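Local coordinates for protein ABC transporter (Caldanaerobius, PDB 4G68) that probably serves as the extracellular solute-binding component of an ABC transporter that takes up sugars released from xylan in a thermophilic bacterium, at residues Gly189-Ala194 and Gly270-Tyr275. Numbering follows the deposited sequence.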
ATOM      1  N   GLY C 189     -23.639 -16.257 -10.067  1.00 33.54           N
ATOM      2  CA  GLY C 189     -24.039 -15.610  -8.802  1.00 25.14           C
ATOM      3  C   GLY C 189     -22.845 -15.453  -7.888  1.00 28.17           C
ATOM      4  O   GLY C 189     -23.007 -15.421  -6.650  1.00 24.18           O
ATOM      5  N   VAL C 190     -21.655 -15.383  -8.478  1.00 23.55           N
ATOM      6  CA  VAL C 190     -20.383 -15.222  -7.672  1.00 29.42           C
ATOM      7  C   VAL C 190     -19.785 -13.798  -7.748  1.00 30.83           C
ATOM      8  O   VAL C 190     -19.407 -13.319  -8.824  1.00 28.83           O
ATOM      9  CB  VAL C 190     -19.276 -16.277  -8.056  1.00 28.65           C
ATOM     10  CG1 VAL C 190     -18.010 -16.070  -7.235  1.00 30.57           C
ATOM     11  CG2 VAL C 190     -19.779 -17.720  -7.880  1.00 24.98           C
ATOM     12  N   THR C 191     -19.661 -13.130  -6.606  1.00 26.34           N
ATOM     13  CA  THR C 191     -19.039 -11.794  -6.564  1.00 27.36           C
ATOM     14  C   THR C 191     -17.609 -11.869  -7.148  1.00 27.96           C
ATOM     15  O   THR C 191     -16.750 -12.557  -6.574  1.00 29.61           O
ATOM     16  CB  THR C 191     -18.992 -11.261  -5.092  1.00 28.70           C
ATOM     17  OG1 THR C 191     -20.311 -11.228  -4.549  1.00 31.75           O
ATOM     18  CG2 THR C 191     -18.439  -9.866  -5.012  1.00 30.25           C
ATOM     19  N   PRO C 192     -17.350 -11.186  -8.288  1.00 26.56           N
ATOM     20  CA  PRO C 192     -16.049 -11.338  -8.955  1.00 23.85           C
ATOM     21  C   PRO C 192     -14.959 -10.709  -8.114  1.00 22.87           C
ATOM     22  O   PRO C 192     -13.931 -11.292  -7.957  1.00 26.86           O
ATOM     23  CB  PRO C 192     -16.228 -10.501 -10.251  1.00 26.99           C
ATOM     24  CG  PRO C 192     -17.685 -10.661 -10.530  1.00 28.18           C
ATOM     25  CD  PRO C 192     -18.323 -10.515  -9.173  1.00 27.85           C
ATOM     26  N   PHE C 193     -15.180  -9.489  -7.632  1.00 23.31           N
ATOM     27  CA  PHE C 193     -14.181  -8.826  -6.811  1.00 25.74           C
ATOM     28  C   PHE C 193     -14.817  -8.426  -5.479  1.00 27.87           C
ATOM     29  O   PHE C 193     -15.916  -7.849  -5.471  1.00 26.20           O
ATOM     30  CB  PHE C 193     -13.692  -7.520  -7.466  1.00 24.40           C
ATOM     31  CG  PHE C 193     -12.583  -7.685  -8.475  1.00 23.02           C
ATOM     32  CD1 PHE C 193     -11.216  -7.516  -8.107  1.00 20.71           C
ATOM     33  CD2 PHE C 193     -12.879  -7.923  -9.818  1.00 20.78           C
ATOM     34  CE1 PHE C 193     -10.212  -7.673  -9.069  1.00 16.54           C
ATOM     35  CE2 PHE C 193     -11.863  -8.013 -10.769  1.00 20.86           C
ATOM     36  CZ  PHE C 193     -10.541  -7.867 -10.401  1.00 19.67           C
ATOM     37  N   ALA C 194     -14.120  -8.706  -4.370  1.00 29.35           N
ATOM     38  CA  ALA C 194     -14.460  -8.099  -3.087  1.00 28.20           C
ATOM     39  C   ALA C 194     -13.806  -6.750  -3.073  1.00 25.71           C
ATOM     40  O   ALA C 194     -12.582  -6.700  -2.976  1.00 24.00           O
ATOM     41  CB  ALA C 194     -13.917  -8.921  -1.924  1.00 30.05           C
ATOM     42  N   GLY C 270     -14.253 -16.451   1.678  1.00 27.30           N
ATOM     43  CA  GLY C 270     -14.473 -17.190   0.415  1.00 31.73           C
ATOM     44  C   GLY C 270     -15.637 -16.648  -0.387  1.00 28.08           C
ATOM     45  O   GLY C 270     -16.251 -17.362  -1.152  1.00 29.33           O
ATOM     46  N   LYS C 271     -15.958 -15.375  -0.210  1.00 29.45           N
ATOM     47  CA  LYS C 271     -17.184 -14.811  -0.800  1.00 29.46           C
ATOM     48  C   LYS C 271     -16.946 -13.995  -2.065  1.00 27.91           C
ATOM     49  O   LYS C 271     -17.870 -13.341  -2.583  1.00 23.54           O
ATOM     50  CB  LYS C 271     -17.983 -13.969   0.232  1.00 30.98           C
ATOM     51  CG  LYS C 271     -18.511 -14.746   1.439  1.00 32.16           C
ATOM     52  CD  LYS C 271     -19.283 -13.796   2.335  1.00 35.08           C
ATOM     53  CE  LYS C 271     -19.817 -14.480   3.594  1.00 42.11           C
ATOM     54  NZ  LYS C 271     -21.142 -15.080   3.293  1.00 41.86           N
ATOM     55  N   ALA C 272     -15.715 -14.012  -2.570  1.00 27.47           N
ATOM     56  CA  ALA C 272     -15.434 -13.373  -3.891  1.00 26.58           C
ATOM     57  C   ALA C 272     -14.326 -14.107  -4.609  1.00 24.34           C
ATOM     58  O   ALA C 272     -13.406 -14.639  -3.931  1.00 21.45           O
ATOM     59  CB  ALA C 272     -15.065 -11.909  -3.716  1.00 30.67           C
ATOM     60  N   ALA C 273     -14.426 -14.161  -5.957  1.00 20.11           N
ATOM     61  CA  ALA C 273     -13.349 -14.763  -6.843  1.00 22.61           C
ATOM     62  C   ALA C 273     -11.971 -14.116  -6.657  1.00 23.70           C
ATOM     63  O   ALA C 273     -10.971 -14.864  -6.511  1.00 21.82           O
ATOM     64  CB  ALA C 273     -13.734 -14.645  -8.320  1.00 22.56           C
ATOM     65  N   MET C 274     -11.944 -12.751  -6.706  1.00 19.25           N
ATOM     66  CA  MET C 274     -10.756 -11.901  -6.740  1.00 16.70           C
ATOM     67  C   MET C 274     -10.776 -10.694  -5.792  1.00 16.84           C
ATOM     68  O   MET C 274     -11.807 -10.351  -5.206  1.00 15.44           O
ATOM     69  CB  MET C 274     -10.391 -11.408  -8.194  1.00 19.66           C
ATOM     70  CG  MET C 274     -10.473 -12.463  -9.309  1.00 19.36           C
ATOM     71  SD  MET C 274     -10.334 -11.876 -11.023  1.00 14.18           S
ATOM     72  CE  MET C 274      -8.565 -11.769 -11.261  1.00 23.05           C
ATOM     73  N   TYR C 275      -9.557 -10.186  -5.513  1.00 18.47           N
ATOM     74  CA  TYR C 275      -9.311  -8.934  -4.747  1.00 20.77           C
ATOM     75  C   TYR C 275      -8.098  -8.353  -5.360  1.00 23.23           C
ATOM     76  O   TYR C 275      -7.133  -9.093  -5.666  1.00 21.05           O
ATOM     77  CB  TYR C 275      -8.894  -9.275  -3.402  1.00 20.08           C
ATOM     78  CG  TYR C 275      -8.680  -8.180  -2.446  1.00 24.88           C
ATOM     79  CD1 TYR C 275      -9.692  -7.814  -1.548  1.00 24.95           C
ATOM     80  CD2 TYR C 275      -7.404  -7.569  -2.311  1.00 21.46           C
ATOM     81  CE1 TYR C 275      -9.484  -6.811  -0.615  1.00 24.81           C
ATOM     82  CE2 TYR C 275      -7.210  -6.566  -1.372  1.00 22.50           C
ATOM     83  CZ  TYR C 275      -8.235  -6.185  -0.525  1.00 23.24           C
ATOM     84  OH  TYR C 275      -8.020  -5.151   0.397  1.00 19.12           O
TER
HETATM   85  O   HOH W   1     -19.942 -14.809  -3.828  1.00 23.09           O
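Phe-193 and Met-274 form a single beta bridge that pairs strand 274-278 with the loop following helix 175-187, in what its sequence family indicates is a periplasmic-binding-protein fold. Two backbone bonds define it: Met-274 N donates to Pro-192 O (2.8 Å), and Met-274 O accepts from Ala-194 N (3.0 Å). The segments run side by side in the same direction, since Thr-191, Pro-192 and Phe-193 lie opposite Ala-272, Ala-273 and Met-274 in order. Ala-273 N adds a third bond, to Thr-191 O.

Followed outward, the Met-274 side chain begins with CB 3.5 Å from Pro-192 O and 4.0 Å from the Phe-193 ring centroid, 17° off the normal, a CH-pi contact over one face. CG is 3.9 Å from Pro-192 O. SD lies obliquely 4.6 Å from the Phe-193 ring centroid, nearest CZ and CE2, a Met-aromatic contact; the bend at chi3 (83°), about the CG-SD bond, sets the direction of the terminal CE. Leu-178 of helix 175-187 and Leu-157 of strand 144-160 touch both side chains, consistent with a buried apolar core. Thr-191 OG1 bonds to Asp-252, while one water accepts from Thr-191 N and donates to Lys-271 O, 2.8 Å from the water oxygen.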